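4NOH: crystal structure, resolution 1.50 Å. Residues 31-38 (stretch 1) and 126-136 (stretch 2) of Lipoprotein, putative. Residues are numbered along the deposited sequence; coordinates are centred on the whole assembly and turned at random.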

ATOM      1  N   LYS A  31      -2.291   3.314  -9.742  1.00 17.22           N
ATOM      2  CA  LYS A  31      -3.386   3.067  -8.800  1.00 17.62           C
ATOM      3  C   LYS A  31      -3.467   1.576  -8.515  1.00 15.53           C
ATOM      4  O   LYS A  31      -3.466   0.729  -9.433  1.00 15.97           O
ATOM      5  CB  LYS A  31      -4.713   3.581  -9.330  1.00 21.00           C
ATOM      6  CG  LYS A  31      -4.768   5.098  -9.420  1.00 26.04           C
ATOM      7  CD  LYS A  31      -6.085   5.586 -10.007  1.00 30.84           C
ATOM      8  CE  LYS A  31      -6.308   5.037 -11.409  1.00 32.79           C
ATOM      9  NZ  LYS A  31      -7.456   5.719 -12.071  1.00 36.36           N
ATOM     10  N   PHE A  32      -3.539   1.249  -7.241  1.00 14.26           N
ATOM     11  CA  PHE A  32      -3.611  -0.141  -6.788  1.00 14.64           C
ATOM     12  C   PHE A  32      -4.839  -0.271  -5.906  1.00 15.94           C
ATOM     13  O   PHE A  32      -5.069   0.562  -5.038  1.00 18.58           O
ATOM     14  CB  PHE A  32      -2.363  -0.529  -5.970  1.00 14.35           C
ATOM     15  CG  PHE A  32      -1.044  -0.226  -6.640  1.00 15.10           C
ATOM     16  CD1 PHE A  32      -0.550  -1.038  -7.651  1.00 14.55           C
ATOM     17  CD2 PHE A  32      -0.298   0.871  -6.243  1.00 16.33           C
ATOM     18  CE1 PHE A  32       0.649  -0.752  -8.266  1.00 15.72           C
ATOM     19  CE2 PHE A  32       0.905   1.163  -6.875  1.00 16.64           C
ATOM     20  CZ  PHE A  32       1.371   0.348  -7.881  1.00 15.45           C
ATOM     21  N   GLU A  33      -5.633  -1.304  -6.109  1.00 13.73           N
ATOM     22  CA  GLU A  33      -6.783  -1.546  -5.273  1.00 14.52           C
ATOM     23  C   GLU A  33      -6.425  -2.485  -4.124  1.00 12.98           C
ATOM     24  O   GLU A  33      -5.626  -3.429  -4.261  1.00 12.81           O
ATOM     25  CB  GLU A  33      -7.893  -2.195  -6.093  1.00 16.90           C
ATOM     26  CG  GLU A  33      -9.168  -2.424  -5.329  1.00 20.78           C
ATOM     27  CD  GLU A  33     -10.162  -3.260  -6.105  1.00 24.81           C
ATOM     28  OE1 GLU A  33     -10.809  -2.680  -7.003  1.00 28.04           O
ATOM     29  OE2 GLU A  33     -10.324  -4.473  -5.802  1.00 22.90           O
ATOM     30  N   ALA A  34      -7.014  -2.224  -2.962  1.00 12.44           N
ATOM     31  CA  ALA A  34      -6.856  -3.101  -1.824  1.00 12.70           C
ATOM     32  C   ALA A  34      -8.129  -3.043  -0.992  1.00 12.06           C
ATOM     33  O   ALA A  34      -9.027  -2.230  -1.263  1.00 14.23           O
ATOM     34  CB  ALA A  34      -5.646  -2.691  -0.985  1.00 13.44           C
ATOM     35  N   LYS A  35      -8.230  -3.925  -0.012  1.00 12.42           N
ATOM     36  CA  LYS A  35      -9.356  -3.938   0.914  1.00 13.87           C
ATOM     37  C   LYS A  35      -8.820  -3.712   2.325  1.00 15.16           C
ATOM     38  O   LYS A  35      -7.806  -4.302   2.715  1.00 15.57           O
ATOM     39  CB  LYS A  35     -10.096  -5.265   0.815  1.00 14.46           C
ATOM     40  CG  LYS A  35     -10.835  -5.432  -0.497  1.00 15.44           C
ATOM     41  CD  LYS A  35     -11.420  -6.810  -0.751  1.00 16.23           C
ATOM     42  CE  LYS A  35     -12.150  -6.833  -2.090  1.00 17.43           C
ATOM     43  NZ  LYS A  35     -12.748  -8.167  -2.405  1.00 18.93           N
ATOM     44  N   LEU A  36      -9.417  -2.757   3.032  1.00 15.34           N
ATOM     45  CA  LEU A  36      -8.975  -2.387   4.380  1.00 15.22           C
ATOM     46  C   LEU A  36      -9.897  -3.028   5.394  1.00 17.19           C
ATOM     47  O   LEU A  36     -11.105  -2.790   5.390  1.00 21.47           O
ATOM     48  CB  LEU A  36      -8.963  -0.861   4.569  1.00 16.19           C
ATOM     49  CG  LEU A  36      -8.489  -0.306   5.912  1.00 18.91           C
ATOM     50  CD1 LEU A  36      -7.011  -0.576   6.092  1.00 18.85           C
ATOM     51  CD2 LEU A  36      -8.799   1.183   5.947  1.00 20.06           C
ATOM     52  N   GLY A  37      -9.323  -3.894   6.222  1.00 16.18           N
ATOM     53  CA  GLY A  37     -10.072  -4.590   7.249  1.00 18.28           C
ATOM     54  C   GLY A  37      -9.354  -4.545   8.577  1.00 18.91           C
ATOM     55  O   GLY A  37      -8.418  -3.776   8.764  1.00 17.00           O
ATOM     56  N   THR A  38      -9.857  -5.318   9.529  1.00 23.12           N
ATOM     57  CA  THR A  38      -9.202  -5.470  10.822  1.00 27.20           C
ATOM     58  C   THR A  38      -8.991  -6.946  11.128  1.00 31.69           C
ATOM     59  O   THR A  38      -9.713  -7.823  10.622  1.00 33.94           O
ATOM     60  CB  THR A  38     -10.021  -4.922  11.976  1.00 31.54           C
ATOM     61  OG1 THR A  38     -11.330  -5.498  11.926  1.00 35.23           O
ATOM     62  CG2 THR A  38     -10.101  -3.417  11.935  1.00 29.25           C
ATOM     63  N   GLU A 126      -8.937 -15.806  -3.810  1.00 15.20           N
ATOM     64  CA  GLU A 126      -9.220 -15.603  -2.398  1.00 15.96           C
ATOM     65  C   GLU A 126      -9.672 -14.170  -2.132  1.00 15.62           C
ATOM     66  O   GLU A 126     -10.601 -13.922  -1.318  1.00 17.55           O
ATOM     67  CB  GLU A 126      -8.001 -15.991  -1.532  1.00 16.65           C
ATOM     68  CG  GLU A 126      -7.768 -17.503  -1.450  1.00 19.62           C
ATOM     69  CD  GLU A 126      -8.814 -18.218  -0.626  1.00 23.02           C
ATOM     70  OE1 GLU A 126      -8.919 -17.928   0.589  1.00 29.45           O
ATOM     71  OE2 GLU A 126      -9.521 -19.104  -1.172  1.00 23.63           O
ATOM     72  N   TYR A 127      -9.042 -13.239  -2.817  1.00 15.45           N
ATOM     73  CA  TYR A 127      -9.355 -11.811  -2.644  1.00 14.63           C
ATOM     74  C   TYR A 127     -10.786 -11.496  -3.068  1.00 16.10           C
ATOM     75  O   TYR A 127     -11.465 -10.685  -2.433  1.00 16.87           O
ATOM     76  CB  TYR A 127      -8.377 -10.982  -3.455  1.00 13.95           C
ATOM     77  CG  TYR A 127      -8.595  -9.475  -3.452  1.00 13.61           C
ATOM     78  CD1 TYR A 127      -8.015  -8.672  -2.491  1.00 13.44           C
ATOM     79  CD2 TYR A 127      -9.311  -8.862  -4.449  1.00 13.95           C
ATOM     80  CE1 TYR A 127      -8.178  -7.292  -2.494  1.00 14.05           C
ATOM     81  CE2 TYR A 127      -9.487  -7.480  -4.471  1.00 14.80           C
ATOM     82  CZ  TYR A 127      -8.890  -6.702  -3.493  1.00 14.84           C
ATOM     83  OH  TYR A 127      -9.052  -5.335  -3.508  1.00 16.62           O
ATOM     84  N   ALA A 128     -11.251 -12.195  -4.094  1.00 16.33           N
ATOM     85  CA  ALA A 128     -12.573 -11.972  -4.649  1.00 17.77           C
ATOM     86  C   ALA A 128     -13.659 -12.245  -3.626  1.00 19.04           C
ATOM     87  O   ALA A 128     -14.742 -11.701  -3.724  1.00 21.86           O
ATOM     88  CB  ALA A 128     -12.781 -12.837  -5.892  1.00 18.86           C
ATOM     89  N   LYS A 129     -13.357 -13.093  -2.659  1.00 18.91           N
ATOM     90  CA  LYS A 129     -14.319 -13.503  -1.647  1.00 21.51           C
ATOM     91  C   LYS A 129     -14.333 -12.619  -0.412  1.00 21.05           C
ATOM     92  O   LYS A 129     -15.191 -12.796   0.465  1.00 23.03           O
ATOM     93  CB  LYS A 129     -14.010 -14.950  -1.232  1.00 23.29           C
ATOM     94  CG  LYS A 129     -14.044 -15.916  -2.409  1.00 25.97           C
ATOM     95  CD  LYS A 129     -13.858 -17.387  -2.025  1.00 28.94           C
ATOM     96  CE  LYS A 129     -12.560 -17.648  -1.288  1.00 29.94           C
ATOM     97  NZ  LYS A 129     -12.323 -19.086  -0.969  1.00 31.57           N
ATOM     98  N   ILE A 130     -13.384 -11.684  -0.315  1.00 19.43           N
ATOM     99  CA  ILE A 130     -13.276 -10.819   0.874  1.00 19.88           C
ATOM    100  C   ILE A 130     -14.286  -9.668   0.752  1.00 21.78           C
ATOM    101  O   ILE A 130     -14.326  -8.967  -0.263  1.00 23.22           O
ATOM    102  CB  ILE A 130     -11.824 -10.336   1.044  1.00 19.69           C
ATOM    103  CG1 ILE A 130     -10.934 -11.546   1.297  1.00 20.49           C
ATOM    104  CG2 ILE A 130     -11.700  -9.368   2.208  1.00 20.56           C
ATOM    105  CD1 ILE A 130      -9.481 -11.200   1.449  1.00 20.76           C
ATOM    106  N   SER A 131     -15.132  -9.492   1.762  1.00 23.30           N
ATOM    107  CA  SER A 131     -16.193  -8.491   1.672  1.00 25.04           C
ATOM    108  C   SER A 131     -15.852  -7.054   2.076  1.00 25.85           C
ATOM    109  O   SER A 131     -16.670  -6.151   1.799  1.00 30.28           O
ATOM    110  CB  SER A 131     -17.402  -8.973   2.480  1.00 26.05           C
ATOM    111  OG  SER A 131     -17.031  -9.091   3.824  1.00 26.40           O
ATOM    112  N   GLU A 132     -14.675  -6.858   2.697  1.00 23.03           N
ATOM    113  CA  GLU A 132     -14.165  -5.570   3.206  1.00 25.09           C
ATOM    114  C   GLU A 132     -14.162  -4.451   2.179  1.00 25.22           C
ATOM    115  O   GLU A 132     -14.004  -4.705   0.974  1.00 22.32           O
ATOM    116  CB  GLU A 132     -12.729  -5.722   3.747  1.00 26.29           C
ATOM    117  CG  GLU A 132     -12.594  -6.119   5.216  1.00 29.99           C
ATOM    118  CD  GLU A 132     -13.086  -7.511   5.553  1.00 32.98           C
ATOM    119  OE1 GLU A 132     -13.356  -7.754   6.747  1.00 34.78           O
ATOM    120  OE2 GLU A 132     -13.209  -8.364   4.650  1.00 35.04           O
ATOM    121  N   PRO A 133     -14.261  -3.198   2.672  1.00 29.44           N
ATOM    122  CA  PRO A 133     -14.322  -2.053   1.788  1.00 29.77           C
ATOM    123  C   PRO A 133     -13.066  -1.897   0.949  1.00 26.12           C
ATOM    124  O   PRO A 133     -11.946  -2.061   1.448  1.00 25.14           O
ATOM    125  CB  PRO A 133     -14.516  -0.854   2.738  1.00 30.98           C
ATOM    126  CG  PRO A 133     -14.142  -1.334   4.096  1.00 30.85           C
ATOM    127  CD  PRO A 133     -14.283  -2.819   4.104  1.00 31.70           C
ATOM    128  N   VAL A 134     -13.278  -1.609  -0.324  1.00 27.17           N
ATOM    129  CA  VAL A 134     -12.197  -1.379  -1.255  1.00 24.10           C
ATOM    130  C   VAL A 134     -11.667   0.055  -1.107  1.00 22.77           C
ATOM    131  O   VAL A 134     -12.407   1.032  -0.931  1.00 24.00           O
ATOM    132  CB  VAL A 134     -12.628  -1.668  -2.717  1.00 27.06           C
ATOM    133  CG1 VAL A 134     -11.573  -1.214  -3.694  1.00 27.95           C
ATOM    134  CG2 VAL A 134     -12.905  -3.151  -2.934  1.00 27.87           C
ATOM    135  N   LYS A 135     -10.355   0.167  -1.164  1.00 18.27           N
ATOM    136  CA  LYS A 135      -9.673   1.428  -1.051  1.00 17.04           C
ATOM    137  C   LYS A 135      -8.645   1.452  -2.168  1.00 16.19           C
ATOM    138  O   LYS A 135      -8.267   0.410  -2.722  1.00 16.83           O
ATOM    139  CB  LYS A 135      -8.976   1.577   0.319  1.00 18.82           C
ATOM    140  CG  LYS A 135      -9.929   1.754   1.513  1.00 20.48           C
ATOM    141  CD  LYS A 135     -10.584   3.146   1.519  1.00 22.45           C
ATOM    142  CE  LYS A 135     -11.400   3.415   2.781  1.00 24.80           C
ATOM    143  NZ  LYS A 135     -12.130   4.717   2.718  1.00 26.92           N
ATOM    144  N   THR A 136      -8.199   2.641  -2.507  1.00 14.57           N
ATOM    145  CA  THR A 136      -7.186   2.837  -3.523  1.00 14.16           C
ATOM    146  C   THR A 136      -5.883   3.334  -2.907  1.00 13.71           C
ATOM    147  O   THR A 136      -5.893   4.209  -2.024  1.00 14.83           O
ATOM    148  CB  THR A 136      -7.681   3.846  -4.581  1.00 15.41           C
ATOM    149  OG1 THR A 136      -8.798   3.272  -5.254  1.00 19.65           O
ATOM    150  CG2 THR A 136      -6.566   4.190  -5.568  1.00 16.83           C
TER
HETATM  151  O   HOH W   1     -12.449  -6.608   8.886  1.00 36.48           O

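A lysine drawn into the interior of a protein must be paid for with polar partners, and the contact between residues 31-38 and 126-136 of this putative lipoprotein is a compact worked example of how a chain leaving a helix and entering a sheet can supply them. The first stretch is β-strand throughout; the second begins in a helix, passes through a loop and joins the first as an antiparallel neighbour, the two strand axes lying 136° apart in direction.

At the helical start, Glu-126 makes no contact with the strand. Its carboxylate instead forms a salt bridge with Lys-129 (OE2 to NZ, 2.8 Å), a local link within stretch 2, out of reach of the strand. Tyr-127 is the first residue to reach across. Its chi1 is t, and although its CA-to-CB bond points sideways, the ring carries the hydroxyl to the strand, where OH donates a hydrogen bond to Glu-33 OE2 at 2.8 Å. The same ring presents a face to Lys-35: CE lies 3.9 Å from the Tyr-127 ring centroid in a CH-π contact, and NZ lies 4.1 Å from that centroid, 19° off the ring normal, a cation-π arrangement.

The main chain completes the site. Lys-35, m at chi1 and extended beyond it, delivers its ammonium group to two carbonyls, with NZ donating to Tyr-127 O and to Ile-130 O, each at 2.8 Å. Tyr-127 O also accepts from Ile-130 N at 3.0 Å, so one carbonyl serves both the turn and the lysine. Buried charge is thus met by backbone dipoles and an aromatic face, while the aliphatic part of Lys-35 packs against Ile-130, CD to CG2 at 3.9 Å.

Ser-131 points away, but Glu-132 turns back toward the strand and packs over Gly-37, its CG 3.6 Å from Gly-37 CA. The absence of a side chain matters here, since an ideally placed CB on Gly-37 would fall 2.8 Å from Glu-132 CG, a clash. The carboxylate also accepts from water 1 (OE1 to O, 2.6 Å), which in turn accepts from Thr-38 N at 3.0 Å, bridging the stretches.

Pro-133 has no amide hydrogen to give, yet its carbonyl starts the pairing: Leu-36 N donates to Pro-133 O at 3.1 Å. Val-134 then pairs with Lys-35 at a non-hydrogen-bonded position, their CA atoms 4.4 Å apart. Its CG1 meets Glu-33 CG closely, at 3.1 Å, on the face these side chains share.

Lys-135 and Ala-34 form the hydrogen-bonded pair, with Ala-34 N to Lys-135 O at 2.9 Å and Lys-135 N to Ala-34 O at 2.7 Å, both nearly straight. Their side chains occupy the other face, where Lys-135 CG also touches Leu-36 CB at 4.1 Å. Thr-136 closes the register opposite Glu-33, again without paired amide bonds; here Thr-136 CA approaches Phe-32 O at 3.5 Å in a CA-H...O contact.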